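Side-chain contacts in enoyl-CoA hydratase carB homologue (Streptomyces cattleya, PDB 5O34), which probably acts as a lyase in thienamycin biosynthesis, being a crotonase-superfamily relative of the carbapenem-pathway enzyme CarB: residues D119-N122 with A123-D126; Y243-E246 with A247-T251; E208-A211 with E212-L215; Y132-V135 with A136-K140. All blocks are in the same frame, centred on the assembly; numbering follows the deposited sequence.

In the fold
Contacts 1 and 4 lie on the same helix, 120-137, with centres about 21 Å apart: contact 1 at its surface-lying start, contact 4 at its buried end. Contact 1 turns a tryptophan and a charged aspartate outward to neighbouring helices, whereas contact 4 offers small and beta-branched side chains to the interior. Contact 2, partly buried on helix 245-249, touches contact 4 through Gln249 and borders a second subunit; hydroxyls bonded back to carbonyls mark it. Contact 3, also partly buried, lies on the opposite side of the chain's centre from contact 4, where strand 209-210 runs into helix 211-217; it alone has a cation-pi pair.

Contact 1 (D119-N122 with A123-D126); sequences DEVN and AWID
The indole of Trp124 lies beside the residue three places before it: Val121 O stands oblique to the ring, and the methyl CG1 of Val121 comes within 4.4 Å of Trp124 CE3, a loose apolar touch. With chi1 at 171° the indole lies on the carbonyl-carbon side of CB, and it meets His274 edge-to-face and Met74 of helix 71-86. A second flat group, the carboxylate of Asp126, leans back over the preceding turn, where OD2 lies 3.1 Å from Asn122 O. These are two acceptors, so this is not a bond; the charge of the group is met by Arg267 and Lys271 of helix 252-273, which form salt bridges with OD1 and probably make the nearness tolerable.

This is the first turn of helix 120-137 in the crotonase-like fold, and its backbone bonds are uneven. Trp124 N reaches Glu120 O only weakly, at 3.4 Å. One residue on, Ile125 N meets Val121 O at 3.0 Å and almost straight, at 170° at the hydrogen. Asp126 N follows to Asn122 O at a somewhat longer 3.3 Å.

Val121 O also has Trp124 CB at 3.3 Å and Ile125 CG1 at 3.4 Å, so aliphatic carbons crowd a carbonyl already engaged in a bond. Ile125 is the buried member, and its branched side chain suits the face that packs on Ala270 of helix 252-273. Ahead of the turn, Asp119 OD1 accepts from Glu120 N at 2.8 Å, met from above the carboxylate plane; a short acidic side chain suits a helix start, where backbone N-H groups lack partners from a preceding turn.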
ATOM      1  N   ASP A 119       7.072  23.622 -23.573  1.00109.43           N
ATOM      2  CA  ASP A 119       7.710  23.028 -24.748  1.00109.50           C
ATOM      3  C   ASP A 119       9.058  22.383 -24.415  1.00110.67           C
ATOM      4  O   ASP A 119       9.286  21.231 -24.792  1.00108.85           O
ATOM      5  CB  ASP A 119       7.822  24.042 -25.905  1.00112.31           C
ATOM      6  CG  ASP A 119       8.459  25.390 -25.580  1.00127.74           C
ATOM      7  OD1 ASP A 119       8.858  25.602 -24.408  1.00128.78           O
ATOM      8  OD2 ASP A 119       8.553  26.236 -26.496  1.00135.20           O
ATOM      9  N   GLU A 120       9.940  23.115 -23.697  1.00106.47           N
ATOM     10  CA  GLU A 120      11.236  22.597 -23.237  1.00105.54           C
ATOM     11  C   GLU A 120      10.990  21.569 -22.117  1.00104.18           C
ATOM     12  O   GLU A 120      11.671  20.545 -22.049  1.00102.39           O
ATOM     13  CB  GLU A 120      12.193  23.733 -22.788  1.00107.40           C
ATOM     14  CG  GLU A 120      11.659  24.700 -21.731  1.00118.83           C
ATOM     15  CD  GLU A 120      12.716  25.594 -21.105  1.00139.90           C
ATOM     16  OE1 GLU A 120      13.142  26.571 -21.764  1.00131.74           O
ATOM     17  OE2 GLU A 120      13.112  25.327 -19.948  1.00136.55           O
ATOM     18  N   VAL A 121       9.962  21.836 -21.292  1.00 97.61           N
ATOM     19  CA  VAL A 121       9.506  20.997 -20.183  1.00 96.51           C
ATOM     20  C   VAL A 121       8.802  19.725 -20.673  1.00 97.25           C
ATOM     21  O   VAL A 121       8.959  18.680 -20.049  1.00 96.98           O
ATOM     22  CB  VAL A 121       8.646  21.775 -19.146  1.00100.37           C
ATOM     23  CG1 VAL A 121       9.496  22.762 -18.349  1.00100.15           C
ATOM     24  CG2 VAL A 121       7.459  22.484 -19.800  1.00100.05           C
ATOM     25  N   ASN A 122       8.035  19.814 -21.780  1.00 90.93           N
ATOM     26  CA  ASN A 122       7.308  18.684 -22.371  1.00 89.36           C
ATOM     27  C   ASN A 122       8.241  17.563 -22.822  1.00 90.39           C
ATOM     28  O   ASN A 122       7.897  16.387 -22.698  1.00 90.02           O
ATOM     29  CB  ASN A 122       6.414  19.151 -23.527  1.00 88.86           C
ATOM     30  CG  ASN A 122       5.096  19.778 -23.111  1.00 95.43           C
ATOM     31  OD1 ASN A 122       4.856  20.119 -21.940  1.00 85.01           O
ATOM     32  ND2 ASN A 122       4.210  19.957 -24.077  1.00 84.47           N
ATOM     33  N   ALA A 123       9.426  17.934 -23.323  1.00 85.72           N
ATOM     34  CA  ALA A 123      10.448  16.994 -23.771  1.00 84.31           C
ATOM     35  C   ALA A 123      11.209  16.411 -22.576  1.00 84.35           C
ATOM     36  O   ALA A 123      11.669  15.271 -22.658  1.00 82.94           O
ATOM     37  CB  ALA A 123      11.393  17.680 -24.734  1.00 84.98           C
ATOM     38  N   TRP A 124      11.313  17.185 -21.462  1.00 79.52           N
ATOM     39  CA  TRP A 124      11.931  16.749 -20.199  1.00 79.67           C
ATOM     40  C   TRP A 124      11.097  15.588 -19.647  1.00 79.48           C
ATOM     41  O   TRP A 124      11.639  14.497 -19.455  1.00 79.65           O
ATOM     42  CB  TRP A 124      12.059  17.918 -19.179  1.00 79.93           C
ATOM     43  CG  TRP A 124      12.488  17.541 -17.775  1.00 82.73           C
ATOM     44  CD1 TRP A 124      13.405  16.592 -17.420  1.00 85.96           C
ATOM     45  CD2 TRP A 124      12.086  18.185 -16.547  1.00 83.70           C
ATOM     46  NE1 TRP A 124      13.538  16.546 -16.048  1.00 86.43           N
ATOM     47  CE2 TRP A 124      12.742  17.516 -15.487  1.00 88.62           C
ATOM     48  CE3 TRP A 124      11.220  19.255 -16.240  1.00 85.88           C
ATOM     49  CZ2 TRP A 124      12.564  17.885 -14.139  1.00 88.68           C
ATOM     50  CZ3 TRP A 124      11.038  19.615 -14.906  1.00 88.10           C
ATOM     51  CH2 TRP A 124      11.709  18.939 -13.874  1.00 88.93           C
ATOM     52  N   ILE A 125       9.768  15.798 -19.519  1.00 71.81           N
ATOM     53  CA  ILE A 125       8.774  14.830 -19.044  1.00 69.94           C
ATOM     54  C   ILE A 125       8.815  13.523 -19.862  1.00 70.27           C
ATOM     55  O   ILE A 125       8.884  12.448 -19.263  1.00 69.35           O
ATOM     56  CB  ILE A 125       7.351  15.475 -18.969  1.00 72.83           C
ATOM     57  CG1 ILE A 125       7.286  16.658 -17.957  1.00 73.53           C
ATOM     58  CG2 ILE A 125       6.239  14.453 -18.710  1.00 72.84           C
ATOM     59  CD1 ILE A 125       7.778  16.398 -16.444  1.00 83.16           C
ATOM     60  N   ASP A 126       8.827  13.620 -21.206  1.00 65.43           N
ATOM     61  CA  ASP A 126       8.901  12.454 -22.095  1.00 64.61           C
ATOM     62  C   ASP A 126      10.147  11.600 -21.855  1.00 65.77           C
ATOM     63  O   ASP A 126      10.037  10.378 -21.868  1.00 65.16           O
ATOM     64  CB  ASP A 126       8.783  12.855 -23.575  1.00 66.89           C
ATOM     65  CG  ASP A 126       7.364  13.128 -24.042  1.00 80.61           C
ATOM     66  OD1 ASP A 126       6.463  12.297 -23.751  1.00 82.18           O
ATOM     67  OD2 ASP A 126       7.154  14.149 -24.737  1.00 85.21           O
TER

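Contact 2 (Y243-E246 with A247-T251); sequences YTAE and AVQST
Ser250 grips Glu246 O twice, through OG at 2.7 Å and through its own N at 2.9 Å, the two donors arriving from opposite faces of the carbonyl plane. The setting is the short helix 245-249 of a crotonase-like fold, at the border with a second subunit. A serine fits this end because its OG, beside the backbone N (chi1 -61°), can turn back to a carbonyl four residues earlier. Gln249 N donates to Ala245 O at 2.8 Å, and the extended Gln249 side chain runs past Ala245, with OE1 3.6 Å from Ala245 CB. At the helix start, Thr244 holds the N-cap position, and its CB lies 4.1 Å from Ala247 CB. Here Val248 CG2 packs 3.7 Å from Tyr243 CB, an apolar touch that stands oblique to the phenol ring.

Farther out, the second subunit and a nearby loop surround these side chains. Tyr243 OH hydrogen-bonds Leu204 O of the second subunit, while the small methyl of Ala247 allows Ile181 of that subunit to pack close. Gln249 also rests on Ser139 and Lys140. Thr251 OG1, which also hydrogen-bonds with Cys183 N of the second subunit, donates to Ala247 O at 2.8 Å, nearly in line with the C=O bond.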
ATOM      1  N   TYR A 243      19.912 -17.393  -9.318  1.00 58.49           N
ATOM      2  CA  TYR A 243      18.595 -18.007  -9.559  1.00 58.12           C
ATOM      3  C   TYR A 243      18.429 -18.276 -11.056  1.00 61.50           C
ATOM      4  O   TYR A 243      18.989 -17.533 -11.862  1.00 61.01           O
ATOM      5  CB  TYR A 243      17.433 -17.089  -9.107  1.00 58.58           C
ATOM      6  CG  TYR A 243      17.420 -16.636  -7.659  1.00 58.16           C
ATOM      7  CD1 TYR A 243      17.661 -17.536  -6.621  1.00 59.46           C
ATOM      8  CD2 TYR A 243      17.060 -15.335  -7.322  1.00 57.66           C
ATOM      9  CE1 TYR A 243      17.608 -17.132  -5.287  1.00 57.66           C
ATOM     10  CE2 TYR A 243      17.003 -14.920  -5.992  1.00 57.67           C
ATOM     11  CZ  TYR A 243      17.269 -15.824  -4.978  1.00 59.79           C
ATOM     12  OH  TYR A 243      17.205 -15.405  -3.673  1.00 56.20           O
ATOM     13  N   THR A 244      17.626 -19.300 -11.423  1.00 58.65           N
ATOM     14  CA  THR A 244      17.295 -19.627 -12.814  1.00 58.85           C
ATOM     15  C   THR A 244      16.783 -18.333 -13.452  1.00 64.05           C
ATOM     16  O   THR A 244      15.797 -17.769 -12.974  1.00 65.80           O
ATOM     17  CB  THR A 244      16.217 -20.744 -12.850  1.00 67.23           C
ATOM     18  OG1 THR A 244      16.670 -21.868 -12.097  1.00 66.08           O
ATOM     19  CG2 THR A 244      15.856 -21.186 -14.270  1.00 65.52           C
ATOM     20  N   ALA A 245      17.504 -17.812 -14.449  1.00 59.57           N
ATOM     21  CA  ALA A 245      17.137 -16.567 -15.124  1.00 59.38           C
ATOM     22  C   ALA A 245      15.673 -16.538 -15.604  1.00 63.83           C
ATOM     23  O   ALA A 245      14.988 -15.556 -15.319  1.00 63.40           O
ATOM     24  CB  ALA A 245      18.090 -16.278 -16.275  1.00 60.00           C
ATOM     25  N   GLU A 246      15.180 -17.625 -16.250  1.00 60.39           N
ATOM     26  CA  GLU A 246      13.795 -17.725 -16.733  1.00 60.49           C
ATOM     27  C   GLU A 246      12.785 -17.427 -15.613  1.00 64.51           C
ATOM     28  O   GLU A 246      11.851 -16.657 -15.837  1.00 64.46           O
ATOM     29  CB  GLU A 246      13.505 -19.103 -17.354  1.00 62.04           C
ATOM     30  CG  GLU A 246      12.296 -19.085 -18.285  1.00 76.68           C
ATOM     31  CD  GLU A 246      11.625 -20.408 -18.626  1.00102.45           C
ATOM     32  OE1 GLU A 246      12.298 -21.465 -18.588  1.00101.06           O
ATOM     33  OE2 GLU A 246      10.426 -20.377 -18.987  1.00 99.12           O
ATOM     34  N   ALA A 247      13.007 -18.001 -14.405  1.00 59.55           N
ATOM     35  CA  ALA A 247      12.167 -17.823 -13.217  1.00 58.93           C
ATOM     36  C   ALA A 247      12.025 -16.347 -12.798  1.00 61.25           C
ATOM     37  O   ALA A 247      10.910 -15.874 -12.584  1.00 61.20           O
ATOM     38  CB  ALA A 247      12.734 -18.635 -12.062  1.00 59.70           C
ATOM     39  N   VAL A 248      13.154 -15.636 -12.701  1.00 55.75           N
ATOM     40  CA  VAL A 248      13.236 -14.234 -12.300  1.00 55.27           C
ATOM     41  C   VAL A 248      12.703 -13.307 -13.407  1.00 61.02           C
ATOM     42  O   VAL A 248      11.927 -12.391 -13.125  1.00 61.28           O
ATOM     43  CB  VAL A 248      14.698 -13.875 -11.876  1.00 58.19           C
ATOM     44  CG1 VAL A 248      14.876 -12.387 -11.674  1.00 57.37           C
ATOM     45  CG2 VAL A 248      15.120 -14.625 -10.613  1.00 57.94           C
ATOM     46  N   GLN A 249      13.119 -13.558 -14.658  1.00 58.50           N
ATOM     47  CA  GLN A 249      12.799 -12.747 -15.833  1.00 57.83           C
ATOM     48  C   GLN A 249      11.370 -12.927 -16.361  1.00 61.68           C
ATOM     49  O   GLN A 249      10.905 -12.058 -17.094  1.00 61.82           O
ATOM     50  CB  GLN A 249      13.843 -12.959 -16.934  1.00 58.66           C
ATOM     51  CG  GLN A 249      15.228 -12.420 -16.518  1.00 60.42           C
ATOM     52  CD  GLN A 249      16.394 -12.810 -17.400  1.00 69.10           C
ATOM     53  OE1 GLN A 249      17.545 -12.832 -16.957  1.00 64.74           O
ATOM     54  NE2 GLN A 249      16.149 -13.061 -18.676  1.00 57.05           N
ATOM     55  N   SER A 250      10.662 -14.003 -15.969  1.00 58.55           N
ATOM     56  CA  SER A 250       9.257 -14.208 -16.347  1.00 58.28           C
ATOM     57  C   SER A 250       8.345 -13.613 -15.255  1.00 61.35           C
ATOM     58  O   SER A 250       7.124 -13.608 -15.421  1.00 61.74           O
ATOM     59  CB  SER A 250       8.941 -15.694 -16.507  1.00 63.15           C
ATOM     60  OG  SER A 250       9.722 -16.311 -17.517  1.00 76.66           O
ATOM     61  N   THR A 251       8.937 -13.140 -14.135  1.00 56.26           N
ATOM     62  CA  THR A 251       8.225 -12.582 -12.976  1.00 55.13           C
ATOM     63  C   THR A 251       8.339 -11.053 -12.902  1.00 57.89           C
ATOM     64  O   THR A 251       7.316 -10.373 -12.852  1.00 57.49           O
ATOM     65  CB  THR A 251       8.683 -13.283 -11.670  1.00 57.26           C
ATOM     66  OG1 THR A 251       8.460 -14.690 -11.777  1.00 55.58           O
ATOM     67  CG2 THR A 251       7.957 -12.763 -10.439  1.00 55.84           C
TER

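Contact 3 (E208-A211 with E212-L215); sequences EWPA and ERAL
Glu208 O lies 3.3 Å from Arg213 NH2, at an angle too poor for a hydrogen bond. The segment then passes from the short strand 209-210 into helix 211-217, a strand-to-helix junction of the crotonase-like fold, and a cation-pi pair spans the junction. The carboxylate of Glu208 itself is engaged elsewhere, in a salt bridge with Arg171.

Trp209 supplies the aromatic face. Arg213 CZ lies 4.3 Å from the centroid of the six-membered ring, over the face, but the guanidinium stands on edge: its plane makes 76° with the indole. Arg213 NE rides 3.4 Å above the ring plane, toward the rim, and Arg213 NH2 approaches Trp209 CE3 at 3.7 Å. The methylene CG of Arg213 also packs on Trp209 CD1, at 3.4 Å, so the aliphatic part of arginine works with its charged end. Asp217 OD2 accepts from Trp209 NE1, which helps to fix the ring.

Pro210, at the N-cap position, needs no backbone N-H there, and its CD lies over one guanidinium face. Its carbonyl opens the helix by accepting from Ala214 N at 2.8 Å, with 166° at the hydrogen. Ala211, small enough for its buried place, repeats the pattern: its O takes the N-H of Leu215 at 3.0 Å, and Leu215 CB sits 3.5 Å from that same oxygen.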
ATOM      1  N   GLU A 208      13.551  15.305   5.601  1.00 56.42           N
ATOM      2  CA  GLU A 208      14.479  14.269   5.183  1.00 56.11           C
ATOM      3  C   GLU A 208      14.160  12.996   5.934  1.00 58.84           C
ATOM      4  O   GLU A 208      13.748  13.038   7.092  1.00 60.00           O
ATOM      5  CB  GLU A 208      15.934  14.703   5.421  1.00 57.70           C
ATOM      6  CG  GLU A 208      16.306  15.997   4.702  1.00 70.77           C
ATOM      7  CD  GLU A 208      17.738  16.499   4.843  1.00 93.37           C
ATOM      8  OE1 GLU A 208      18.496  15.945   5.672  1.00 87.75           O
ATOM      9  OE2 GLU A 208      18.097  17.468   4.136  1.00 84.77           O
ATOM     10  N   TRP A 209      14.318  11.870   5.257  1.00 53.91           N
ATOM     11  CA  TRP A 209      14.074  10.566   5.818  1.00 52.96           C
ATOM     12  C   TRP A 209      15.400   9.870   6.048  1.00 59.19           C
ATOM     13  O   TRP A 209      15.957   9.307   5.102  1.00 59.65           O
ATOM     14  CB  TRP A 209      13.146   9.746   4.908  1.00 50.58           C
ATOM     15  CG  TRP A 209      11.762   9.573   5.450  1.00 50.37           C
ATOM     16  CD1 TRP A 209      11.195   8.413   5.869  1.00 52.96           C
ATOM     17  CD2 TRP A 209      10.770  10.594   5.625  1.00 49.82           C
ATOM     18  NE1 TRP A 209       9.924   8.648   6.330  1.00 52.19           N
ATOM     19  CE2 TRP A 209       9.626   9.974   6.168  1.00 53.43           C
ATOM     20  CE3 TRP A 209      10.728  11.973   5.360  1.00 51.00           C
ATOM     21  CZ2 TRP A 209       8.453  10.681   6.455  1.00 52.40           C
ATOM     22  CZ3 TRP A 209       9.567  12.675   5.656  1.00 52.37           C
ATOM     23  CH2 TRP A 209       8.444  12.027   6.188  1.00 52.87           C
ATOM     24  N   PRO A 210      15.925   9.900   7.299  1.00 56.51           N
ATOM     25  CA  PRO A 210      17.168   9.156   7.587  1.00 56.17           C
ATOM     26  C   PRO A 210      16.984   7.659   7.355  1.00 60.22           C
ATOM     27  O   PRO A 210      15.851   7.162   7.324  1.00 61.21           O
ATOM     28  CB  PRO A 210      17.479   9.482   9.058  1.00 57.98           C
ATOM     29  CG  PRO A 210      16.266  10.110   9.607  1.00 62.93           C
ATOM     30  CD  PRO A 210      15.367  10.556   8.504  1.00 58.41           C
ATOM     31  N   ALA A 211      18.114   6.959   7.137  1.00 56.45           N
ATOM     32  CA  ALA A 211      18.183   5.542   6.757  1.00 56.37           C
ATOM     33  C   ALA A 211      17.283   4.586   7.551  1.00 61.96           C
ATOM     34  O   ALA A 211      16.591   3.771   6.925  1.00 61.73           O
ATOM     35  CB  ALA A 211      19.623   5.057   6.796  1.00 56.97           C
ATOM     36  N   GLU A 212      17.268   4.701   8.900  1.00 60.09           N
ATOM     37  CA  GLU A 212      16.509   3.841   9.844  1.00 60.18           C
ATOM     38  C   GLU A 212      14.998   4.009   9.721  1.00 60.97           C
ATOM     39  O   GLU A 212      14.266   3.017   9.650  1.00 60.45           O
ATOM     40  CB  GLU A 212      17.004   4.045  11.298  1.00 62.14           C
ATOM     41  CG  GLU A 212      18.411   3.504  11.563  1.00 77.88           C
ATOM     42  CD  GLU A 212      18.735   2.116  11.024  1.00 99.32           C
ATOM     43  OE1 GLU A 212      17.978   1.162  11.322  1.00 80.32           O
ATOM     44  OE2 GLU A 212      19.755   1.983  10.308  1.00 94.34           O
ATOM     45  N   ARG A 213      14.563   5.268   9.587  1.00 55.77           N
ATOM     46  CA  ARG A 213      13.193   5.690   9.323  1.00 55.40           C
ATOM     47  C   ARG A 213      12.759   5.248   7.893  1.00 59.78           C
ATOM     48  O   ARG A 213      11.650   4.712   7.732  1.00 59.87           O
ATOM     49  CB  ARG A 213      13.100   7.209   9.463  1.00 55.87           C
ATOM     50  CG  ARG A 213      11.722   7.747   9.155  1.00 64.50           C
ATOM     51  CD  ARG A 213      11.288   8.802  10.107  1.00 68.11           C
ATOM     52  NE  ARG A 213      11.002  10.037   9.381  1.00 73.65           N
ATOM     53  CZ  ARG A 213      11.439  11.238   9.759  1.00 85.50           C
ATOM     54  NH1 ARG A 213      12.170  11.375  10.863  1.00 84.67           N
ATOM     55  NH2 ARG A 213      11.141  12.313   9.038  1.00 54.83           N
ATOM     56  N   ALA A 214      13.632   5.466   6.863  1.00 54.51           N
ATOM     57  CA  ALA A 214      13.358   5.049   5.472  1.00 53.30           C
ATOM     58  C   ALA A 214      13.138   3.551   5.334  1.00 55.82           C
ATOM     59  O   ALA A 214      12.255   3.122   4.584  1.00 55.81           O
ATOM     60  CB  ALA A 214      14.469   5.505   4.541  1.00 53.88           C
ATOM     61  N   LEU A 215      13.870   2.771   6.136  1.00 50.99           N
ATOM     62  CA  LEU A 215      13.759   1.319   6.188  1.00 50.78           C
ATOM     63  C   LEU A 215      12.426   0.873   6.798  1.00 54.75           C
ATOM     64  O   LEU A 215      11.769  -0.021   6.242  1.00 54.32           O
ATOM     65  CB  LEU A 215      14.954   0.705   6.949  1.00 50.76           C
ATOM     66  CG  LEU A 215      14.914  -0.810   7.227  1.00 54.60           C
ATOM     67  CD1 LEU A 215      14.996  -1.637   5.938  1.00 54.64           C
ATOM     68  CD2 LEU A 215      16.000  -1.200   8.192  1.00 55.04           C
TER

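Contact 4 (Y132-V135 with A136-K140); sequences YTTV and AAISK
Ile138 N donates to Thr134 O at 2.9 Å, with 145° at the hydrogen, and Ala136 N to Tyr132 O at a longer 3.3 Å. Between them, Ala137 N is shared weakly between Thr133 O, four residues back, and Thr134 O, three back. Such a divided bond, with a component to the third residue back, is common in the last turn of a helix; here it closes helix 120-137, which in this crotonase-like fold leads toward strand 142-146. Ile138 is the first residue to leave helical backbone angles, so Thr134 O receives the last N-H of the run while the chain turns off.

Carbonyls at the end of a helix have no following turn to bond to, and helix 252-273 meets this need from outside. Arg252 donates to Val135 O and, just past the helix, to Ile138 O, and Asn256 donates to Ala136 O. These positively charged and amide groups would be expected to favour the negative end of the helix dipole.

The side chains suit a buried helix end. Ala136 has only a methyl, 3.4 Å from Tyr132 O, which allows Phe259 and Val260 of helix 252-273 to come close. Thr134 and Ile138 are beta-branched and face helix 71-86. In Ile138, chi1 of 63° places CG1 in the tight slot flanked by both backbone neighbours of CA, 3.8 Å from Val135 O. The other branch, CG2, folds back over the turn to lie 3.3 Å from Thr134 O and, meeting the threonine side chain at a slant, 3.8 Å from Thr134 OG1.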
ATOM      1  N   TYR A 132      11.762   6.152 -16.342  1.00 44.13           N
ATOM      2  CA  TYR A 132      11.044   5.442 -15.273  1.00 43.84           C
ATOM      3  C   TYR A 132      10.350   4.179 -15.781  1.00 49.29           C
ATOM      4  O   TYR A 132      10.411   3.145 -15.110  1.00 48.41           O
ATOM      5  CB  TYR A 132      10.050   6.351 -14.533  1.00 44.17           C
ATOM      6  CG  TYR A 132      10.642   7.596 -13.904  1.00 44.02           C
ATOM      7  CD1 TYR A 132      11.986   7.646 -13.523  1.00 46.16           C
ATOM      8  CD2 TYR A 132       9.844   8.695 -13.613  1.00 43.69           C
ATOM      9  CE1 TYR A 132      12.528   8.781 -12.919  1.00 44.33           C
ATOM     10  CE2 TYR A 132      10.369   9.821 -12.980  1.00 44.10           C
ATOM     11  CZ  TYR A 132      11.716   9.866 -12.656  1.00 48.62           C
ATOM     12  OH  TYR A 132      12.247  10.998 -12.098  1.00 51.72           O
ATOM     13  N   THR A 133       9.732   4.247 -16.984  1.00 46.89           N
ATOM     14  CA  THR A 133       9.047   3.092 -17.570  1.00 46.77           C
ATOM     15  C   THR A 133      10.010   1.983 -17.959  1.00 52.99           C
ATOM     16  O   THR A 133       9.668   0.822 -17.730  1.00 53.44           O
ATOM     17  CB  THR A 133       8.098   3.461 -18.730  1.00 49.76           C
ATOM     18  OG1 THR A 133       8.783   4.241 -19.714  1.00 50.97           O
ATOM     19  CG2 THR A 133       6.835   4.184 -18.252  1.00 43.20           C
ATOM     20  N   THR A 134      11.213   2.310 -18.503  1.00 50.75           N
ATOM     21  CA  THR A 134      12.175   1.276 -18.923  1.00 50.67           C
ATOM     22  C   THR A 134      12.793   0.573 -17.685  1.00 53.74           C
ATOM     23  O   THR A 134      12.743  -0.658 -17.619  1.00 54.12           O
ATOM     24  CB  THR A 134      13.205   1.800 -19.966  1.00 64.28           C
ATOM     25  OG1 THR A 134      13.902   0.696 -20.541  1.00 68.23           O
ATOM     26  CG2 THR A 134      14.231   2.746 -19.379  1.00 66.93           C
ATOM     27  N   VAL A 135      13.294   1.341 -16.688  1.00 49.48           N
ATOM     28  CA  VAL A 135      13.880   0.798 -15.450  1.00 49.16           C
ATOM     29  C   VAL A 135      12.913  -0.212 -14.789  1.00 53.60           C
ATOM     30  O   VAL A 135      13.352  -1.271 -14.341  1.00 53.62           O
ATOM     31  CB  VAL A 135      14.326   1.920 -14.469  1.00 52.73           C
ATOM     32  CG1 VAL A 135      14.792   1.349 -13.125  1.00 52.36           C
ATOM     33  CG2 VAL A 135      15.428   2.777 -15.085  1.00 52.29           C
ATOM     34  N   ALA A 136      11.602   0.103 -14.785  1.00 49.21           N
ATOM     35  CA  ALA A 136      10.542  -0.731 -14.218  1.00 48.57           C
ATOM     36  C   ALA A 136      10.026  -1.828 -15.168  1.00 52.48           C
ATOM     37  O   ALA A 136       9.525  -2.848 -14.686  1.00 50.71           O
ATOM     38  CB  ALA A 136       9.386   0.146 -13.762  1.00 49.16           C
ATOM     39  N   ALA A 137      10.144  -1.635 -16.504  1.00 50.09           N
ATOM     40  CA  ALA A 137       9.631  -2.632 -17.466  1.00 50.20           C
ATOM     41  C   ALA A 137      10.646  -3.692 -17.946  1.00 54.65           C
ATOM     42  O   ALA A 137      10.202  -4.711 -18.475  1.00 54.92           O
ATOM     43  CB  ALA A 137       8.982  -1.954 -18.663  1.00 50.66           C
ATOM     44  N   ILE A 138      11.971  -3.488 -17.758  1.00 51.29           N
ATOM     45  CA  ILE A 138      12.976  -4.487 -18.189  1.00 51.91           C
ATOM     46  C   ILE A 138      12.812  -5.805 -17.407  1.00 57.82           C
ATOM     47  O   ILE A 138      12.281  -5.793 -16.295  1.00 58.56           O
ATOM     48  CB  ILE A 138      14.457  -3.979 -18.208  1.00 55.25           C
ATOM     49  CG1 ILE A 138      14.990  -3.584 -16.804  1.00 56.18           C
ATOM     50  CG2 ILE A 138      14.660  -2.840 -19.225  1.00 55.40           C
ATOM     51  CD1 ILE A 138      16.495  -3.941 -16.608  1.00 63.83           C
ATOM     52  N   SER A 139      13.208  -6.938 -18.010  1.00 54.16           N
ATOM     53  CA  SER A 139      13.058  -8.256 -17.391  1.00 54.03           C
ATOM     54  C   SER A 139      14.097  -8.565 -16.284  1.00 56.84           C
ATOM     55  O   SER A 139      13.894  -9.500 -15.508  1.00 55.51           O
ATOM     56  CB  SER A 139      13.049  -9.350 -18.457  1.00 58.20           C
ATOM     57  OG  SER A 139      14.362  -9.661 -18.897  1.00 68.38           O
ATOM     58  N   LYS A 140      15.190  -7.781 -16.217  1.00 53.16           N
ATOM     59  CA  LYS A 140      16.271  -7.965 -15.243  1.00 53.12           C
ATOM     60  C   LYS A 140      16.028  -7.188 -13.937  1.00 55.83           C
ATOM     61  O   LYS A 140      15.701  -5.997 -14.006  1.00 55.17           O
ATOM     62  CB  LYS A 140      17.636  -7.516 -15.838  1.00 55.72           C
ATOM     63  CG  LYS A 140      17.901  -7.888 -17.305  1.00 62.40           C
ATOM     64  CD  LYS A 140      18.183  -9.376 -17.488  1.00 67.08           C
ATOM     65  CE  LYS A 140      18.169  -9.776 -18.938  1.00 66.24           C
ATOM     66  NZ  LYS A 140      19.528  -9.732 -19.512  1.00 72.54           N
TER